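Local coordinates for hypothetical membrane protein (Corynebacterium glutamicum, PDB 6JSA) that binds heme b through its C-terminal domain and probably passes heme along in the heme-uptake machinery of the bacterium, at residues 21-27 with 70-76; 57-63 with 83-89. One frame throughout, in Å; residues are numbered along the deposited sequence. Where two conformers were deposited one is given.

Contact 1: 21-27 with 70-76. With HEM (protoporphyrin IX containing Fe), chain B.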
# COMPACT_ATOMS: atom_id res chain seq x y z
N TYR A 21 -7.26 -14.03 7.07
CA TYR A 21 -7.79 -14.98 6.10
C TYR A 21 -6.67 -15.75 5.42
O TYR A 21 -6.71 -16.99 5.33
CB TYR A 21 -8.64 -14.22 5.08
CG TYR A 21 -8.90 -14.96 3.80
CD1 TYR A 21 -9.70 -16.09 3.78
CD2 TYR A 21 -8.34 -14.52 2.61
CE1 TYR A 21 -9.94 -16.76 2.60
CE2 TYR A 21 -8.58 -15.18 1.42
CZ TYR A 21 -9.37 -16.30 1.43
OH TYR A 21 -9.59 -16.97 0.27
N ILE A 22 -5.65 -15.04 4.93
CA ILE A 22 -4.55 -15.70 4.22
C ILE A 22 -3.91 -16.77 5.11
O ILE A 22 -3.62 -17.88 4.66
CB ILE A 22 -3.52 -14.67 3.75
CG1 ILE A 22 -4.08 -13.85 2.58
CG2 ILE A 22 -2.20 -15.35 3.39
CD1 ILE A 22 -4.27 -14.63 1.29
N ARG A 23 -3.66 -16.44 6.37
CA ARG A 23 -2.97 -17.35 7.29
C ARG A 23 -3.92 -18.32 7.98
O ARG A 23 -3.44 -19.21 8.69
CB ARG A 23 -2.18 -16.55 8.32
CG ARG A 23 -1.10 -15.67 7.68
CD ARG A 23 -0.03 -15.24 8.66
NE ARG A 23 -0.47 -14.18 9.56
CZ ARG A 23 0.35 -13.54 10.40
NH1 ARG A 23 1.64 -13.85 10.44
NH2 ARG A 23 -0.12 -12.58 11.19
N GLY A 24 -5.22 -18.20 7.75
CA GLY A 24 -6.22 -19.00 8.42
C GLY A 24 -6.46 -20.34 7.74
O GLY A 24 -5.79 -20.73 6.78
N SER A 25 -7.48 -21.04 8.24
CA SER A 25 -7.73 -22.43 7.89
C SER A 25 -8.59 -22.59 6.64
O SER A 25 -8.88 -23.73 6.26
CB SER A 25 -8.37 -23.17 9.07
OG SER A 25 -9.54 -22.50 9.51
N ILE A 26 -8.99 -21.49 6.00
CA ILE A 26 -9.72 -21.57 4.74
C ILE A 26 -8.75 -21.39 3.57
O ILE A 26 -8.65 -22.24 2.68
CB ILE A 26 -10.89 -20.56 4.70
CG1 ILE A 26 -11.95 -20.97 5.73
CG2 ILE A 26 -11.46 -20.46 3.29
CD1 ILE A 26 -13.04 -19.94 5.95
N ALA A 27 -8.01 -20.28 3.57
CA ALA A 27 -7.02 -20.08 2.52
C ALA A 27 -5.82 -21.01 2.70
O ALA A 27 -5.20 -21.40 1.70
CB ALA A 27 -6.55 -18.63 2.49
N THR A 70 -0.16 -15.90 -1.11
CA THR A 70 -0.61 -17.12 -1.77
C THR A 70 -1.62 -17.83 -0.89
O THR A 70 -1.65 -17.66 0.33
CB THR A 70 0.55 -18.07 -2.09
OG1 THR A 70 1.24 -18.38 -0.88
CG2 THR A 70 1.50 -17.44 -3.09
N GLY A 71 -2.45 -18.65 -1.52
CA GLY A 71 -3.46 -19.42 -0.80
C GLY A 71 -4.16 -20.36 -1.75
O GLY A 71 -3.98 -20.29 -2.97
N HIS A 72 -4.98 -21.24 -1.17
CA HIS A 72 -5.80 -22.17 -1.95
C HIS A 72 -4.97 -22.95 -2.97
O HIS A 72 -5.30 -23.03 -4.15
CB HIS A 72 -6.95 -21.43 -2.63
CG HIS A 72 -7.90 -20.79 -1.67
ND1 HIS A 72 -8.85 -21.51 -0.97
CD2 HIS A 72 -8.05 -19.50 -1.28
CE1 HIS A 72 -9.55 -20.68 -0.21
NE2 HIS A 72 -9.08 -19.46 -0.38
N GLY A 73 -3.86 -23.51 -2.50
CA GLY A 73 -3.01 -24.32 -3.37
C GLY A 73 -2.45 -23.57 -4.55
O GLY A 73 -2.17 -24.18 -5.59
N GLY A 74 -2.28 -22.25 -4.43
CA GLY A 74 -1.75 -21.44 -5.51
C GLY A 74 -2.79 -20.75 -6.36
O GLY A 74 -2.42 -19.94 -7.22
N ILE A 75 -4.08 -21.06 -6.17
CA ILE A 75 -5.11 -20.34 -6.90
C ILE A 75 -5.08 -18.86 -6.55
O ILE A 75 -5.16 -17.99 -7.43
CB ILE A 75 -6.50 -20.96 -6.64
CG1 ILE A 75 -6.60 -22.34 -7.30
CG2 ILE A 75 -7.59 -20.04 -7.17
CD1 ILE A 75 -6.67 -22.28 -8.80
N LEU A 76 -4.98 -18.55 -5.26
CA LEU A 76 -4.77 -17.18 -4.81
C LEU A 76 -3.29 -16.86 -4.94
O LEU A 76 -2.44 -17.57 -4.38
CB LEU A 76 -5.24 -17.01 -3.37
CG LEU A 76 -5.38 -15.59 -2.81
CD1 LEU A 76 -6.32 -15.58 -1.60
CD2 LEU A 76 -4.02 -14.99 -2.43
CHA HEM B . -12.68 -14.69 1.67
CHB HEM B . -13.11 -18.97 -0.54
CHC HEM B . -9.89 -17.56 -3.87
CHD HEM B . -9.75 -13.16 -1.88
C1A HEM B . -13.05 -15.99 1.38
C2A HEM B . -13.92 -16.81 2.19
C3A HEM B . -14.05 -18.00 1.59
C4A HEM B . -13.26 -17.94 0.36
CMA HEM B . -14.87 -19.22 2.08
CAA HEM B . -14.52 -16.38 3.54
CBA HEM B . -13.38 -16.53 4.55
CGA HEM B . -13.78 -16.05 5.92
O1A HEM B . -14.75 -15.27 6.04
O2A HEM B . -13.10 -16.44 6.91
C1B HEM B . -12.23 -18.99 -1.60
C2B HEM B . -11.91 -20.13 -2.43
C3B HEM B . -11.02 -19.74 -3.36
C4B HEM B . -10.75 -18.34 -3.13
CMB HEM B . -12.54 -21.52 -2.22
CAB HEM B . -10.34 -20.54 -4.50
CBB HEM B . -10.44 -21.86 -4.70
C1C HEM B . -9.59 -16.23 -3.64
C2C HEM B . -8.77 -15.40 -4.50
C3C HEM B . -8.70 -14.19 -3.94
C4C HEM B . -9.51 -14.20 -2.74
CMC HEM B . -8.07 -15.87 -5.80
CAC HEM B . -7.92 -12.99 -4.53
CBC HEM B . -7.21 -12.18 -3.72
C1D HEM B . -10.55 -13.19 -0.76
C2D HEM B . -10.81 -12.08 0.11
C3D HEM B . -11.61 -12.49 1.09
C4D HEM B . -11.88 -13.90 0.88
CMD HEM B . -10.24 -10.66 -0.09
CAD HEM B . -12.13 -11.65 2.27
CBD HEM B . -11.17 -11.86 3.45
CGD HEM B . -11.57 -10.98 4.60
O1D HEM B . -12.46 -11.37 5.40
O2D HEM B . -11.00 -9.87 4.73
NA HEM B . -12.66 -16.70 0.27
NB HEM B . -11.49 -17.91 -2.05
NC HEM B . -10.03 -15.47 -2.58
ND HEM B . -11.23 -14.30 -0.27
FE HEM B . -11.11 -16.19 -0.99
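Tyr21 and His72 meet beside the heme iron, where Tyr21 OH does two jobs at once. It is the axial ligand, 2.1 Å from the heme FE, and it accepts a hydrogen bond from His72 NE2 at 2.6 Å. The N-H...O angle is 154°, and the hydroxyl oxygen lies in the plane of the imidazole, at its edge. The two rings touch at their margins without stacking.

The imidazole is held on both faces. Heme C3B sits over its centre on one side, and on the opposite side Ala27 CA makes a CH-pi contact 3.8 Å from the centroid of the His72 ring. The phenol ring is similarly enclosed: the porphyrin around C4D covers one face and Ala27 CB the other, both offset toward the rim. The first torsion of Tyr21 (chi1 161°, with CG anti to the backbone N) carries the ring against the porphyrin, where CE2 is 3.8 Å from Leu76 CD1. That methyl also rests on the heme, 3.6 Å from C3C, and on its side away from the heme touches Ile22 CD1.

Outside this shell the backbone fixes the histidine. His72 N donates to Ala27 O at 2.9 Å, with a nearly straight N-H...O angle of 177°. Gly71 O takes both Leu76 N and Gly74 N, from opposite faces of its plane, closing the turn that carries His72; Ile75 and Leu76 opposite Gly71 form a classic beta bulge. Tyr150 OH and Ser17 OG also hydrogen-bond the heme. A tyrosine iron ligand paired with a hydrogen-bonding histidine is an arrangement known from bacterial heme-uptake proteins, here built between helix 16-23 and the turn after strand 66-71.

Contact 2: 57-63 with 83-89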
# COMPACT_ATOMS: atom_id res chain seq x y z
N LYS A 57 1.88 21.75 -0.33
CA LYS A 57 1.47 20.53 0.37
C LYS A 57 1.09 19.41 -0.60
O LYS A 57 0.01 18.83 -0.52
CB LYS A 57 0.36 20.80 1.40
CG LYS A 57 0.35 19.79 2.55
CD LYS A 57 -0.77 20.03 3.55
CE LYS A 57 -0.63 19.10 4.75
NZ LYS A 57 -1.78 19.16 5.70
N THR A 58 2.00 19.11 -1.52
CA THR A 58 1.88 17.94 -2.38
C THR A 58 3.16 17.12 -2.26
O THR A 58 4.21 17.64 -1.88
CB THR A 58 1.68 18.30 -3.86
OG1 THR A 58 2.89 18.86 -4.39
CG2 THR A 58 0.53 19.29 -4.02
N GLY A 59 3.07 15.85 -2.60
CA GLY A 59 4.25 15.02 -2.51
C GLY A 59 4.00 13.64 -3.05
O GLY A 59 2.86 13.23 -3.30
N SER A 60 5.11 12.92 -3.25
CA SER A 60 5.11 11.51 -3.57
C SER A 60 6.25 10.87 -2.79
O SER A 60 7.39 11.33 -2.88
CB SER A 60 5.33 11.27 -5.06
OG SER A 60 4.09 11.20 -5.73
N ILE A 61 5.93 9.83 -2.04
CA ILE A 61 6.89 9.09 -1.23
C ILE A 61 6.93 7.68 -1.81
O ILE A 61 5.92 6.97 -1.79
CB ILE A 61 6.47 9.04 0.25
CG1 ILE A 61 5.90 10.39 0.73
CG2 ILE A 61 7.63 8.57 1.11
CD1 ILE A 61 6.93 11.48 0.81
N ASN A 62 8.09 7.28 -2.33
CA ASN A 62 8.22 6.03 -3.08
C ASN A 62 8.96 4.97 -2.28
O ASN A 62 9.97 5.25 -1.63
CB ASN A 62 9.01 6.27 -4.37
CG ASN A 62 8.26 7.10 -5.37
OD1 ASN A 62 7.35 6.60 -6.03
ND2 ASN A 62 8.63 8.36 -5.49
N PHE A 63 8.47 3.73 -2.37
CA PHE A 63 9.11 2.62 -1.68
C PHE A 63 9.35 1.46 -2.63
O PHE A 63 8.49 1.14 -3.45
CB PHE A 63 8.22 2.13 -0.52
CG PHE A 63 7.97 3.20 0.50
CD1 PHE A 63 8.86 3.38 1.55
CD2 PHE A 63 6.86 4.04 0.40
CE1 PHE A 63 8.65 4.38 2.49
CE2 PHE A 63 6.66 5.03 1.34
CZ PHE A 63 7.55 5.20 2.38
N ILE A 83 5.13 0.34 -3.66
CA ILE A 83 4.06 1.23 -3.22
C ILE A 83 4.55 2.67 -3.22
O ILE A 83 5.74 2.97 -3.06
CB ILE A 83 3.46 0.84 -1.85
CG1 ILE A 83 4.41 1.17 -0.71
CG2 ILE A 83 3.01 -0.60 -1.84
CD1 ILE A 83 3.68 1.27 0.63
N GLU A 84 3.60 3.58 -3.42
CA GLU A 84 3.85 5.01 -3.45
C GLU A 84 2.69 5.70 -2.76
O GLU A 84 1.53 5.40 -3.04
CB GLU A 84 3.96 5.51 -4.90
CG GLU A 84 3.94 7.02 -5.05
CD GLU A 84 3.98 7.45 -6.50
OE1 GLU A 84 4.24 6.59 -7.38
OE2 GLU A 84 3.73 8.65 -6.76
N ILE A 85 3.01 6.59 -1.82
CA ILE A 85 2.04 7.48 -1.20
C ILE A 85 2.13 8.82 -1.92
O ILE A 85 3.16 9.49 -1.86
CB ILE A 85 2.32 7.65 0.30
CG1 ILE A 85 2.20 6.30 1.02
CG2 ILE A 85 1.37 8.67 0.89
CD1 ILE A 85 2.70 6.34 2.44
N SER A 86 1.06 9.20 -2.60
CA SER A 86 0.97 10.48 -3.28
C SER A 86 -0.09 11.31 -2.57
O SER A 86 -1.14 10.78 -2.20
CB SER A 86 0.59 10.26 -4.74
OG SER A 86 0.59 11.46 -5.47
N PHE A 87 0.19 12.59 -2.36
CA PHE A 87 -0.78 13.44 -1.68
C PHE A 87 -0.85 14.81 -2.32
O PHE A 87 0.13 15.33 -2.86
CB PHE A 87 -0.56 13.54 -0.15
CG PHE A 87 0.77 14.13 0.26
CD1 PHE A 87 1.88 13.32 0.47
CD2 PHE A 87 0.90 15.50 0.48
CE1 PHE A 87 3.09 13.87 0.87
CE2 PHE A 87 2.11 16.04 0.87
CZ PHE A 87 3.20 15.23 1.07
N ASN A 88 -2.05 15.38 -2.26
CA ASN A 88 -2.32 16.75 -2.69
C ASN A 88 -3.22 17.32 -1.60
O ASN A 88 -4.40 16.97 -1.53
CB ASN A 88 -3.03 16.78 -4.03
CG ASN A 88 -2.15 16.31 -5.18
OD1 ASN A 88 -2.04 15.12 -5.45
ND2 ASN A 88 -1.55 17.26 -5.88
N GLY A 89 -2.67 18.18 -0.75
CA GLY A 89 -3.49 18.52 0.40
C GLY A 89 -3.71 17.29 1.25
O GLY A 89 -2.89 16.37 1.27
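Phe87 lays one face of its ring over the backbone of Gly59 on the neighbouring strand. Gly59 N lies 3.6 Å above the ring plane, over its centre, and Gly59 CA makes a CH-pi contact over the same face. Such an aromatic-glycine pair belongs to an antiparallel ladder: Gly59 and Phe87 are a hydrogen-bonded pair of strands 58-62 and 76-88, whose directions differ by 173°. The torsion explains the overlap, because CG of Phe87 stands between its backbone N and carbonyl carbon (chi1 61°), which swings the ring across to the other strand.

Ile61 and Ile85, also a hydrogen-bonded pair, share the Phe87 side of the sheet. Ile61 CG1 approaches the edge of the Phe87 ring, while Phe63 continues the apolar row by setting CD2 3.9 Å from Ile83 CG1. Leu118 and Phe120 of strand 113-125 and Phe161 of strand 159-165 pack against this side, which places it in the interior of the beta fold.

Polar groups occupy the other face, where Thr58, Ser60 and Asn62 are non-hydrogen-bonded partners of Asn88, Ser86 and Glu84. Asn62 and Glu84 run side by side in the same direction. Glu84 OE1 forms a salt bridge with Arg112, while OE2 turns to Ser60. At the Lys57 end of the ladder, Gly89 N donates to Lys57 O at 2.8 Å. Across the polar face, Ser60 OG donates diagonally to Glu84 OE2 at 2.8 Å, meeting that oxygen on its anti side and 21° out of the carboxylate plane.

In the fold
Contacts 1 and 2 lie on opposite sides of the chain's centre, with centres 32 Å apart and nearest atoms about 16 Å apart. Both draw on strand 76-88: Leu76, its first residue, lies in contact 1 and residues 83-88 in contact 2. Contact 1 is mostly buried and irregular, pairing the end of helix 16-23 and the loop after it with the turn between strands 66-71 and 76-88, and its chemistry centres on one iron-bound oxygen. Contact 2 is partly buried and regular; it covers 676 Å² against 301 Å², through repeated backbone bonds, an apolar inner face and a polar outer one. The first belongs to the ligand site, the second to the beta framework.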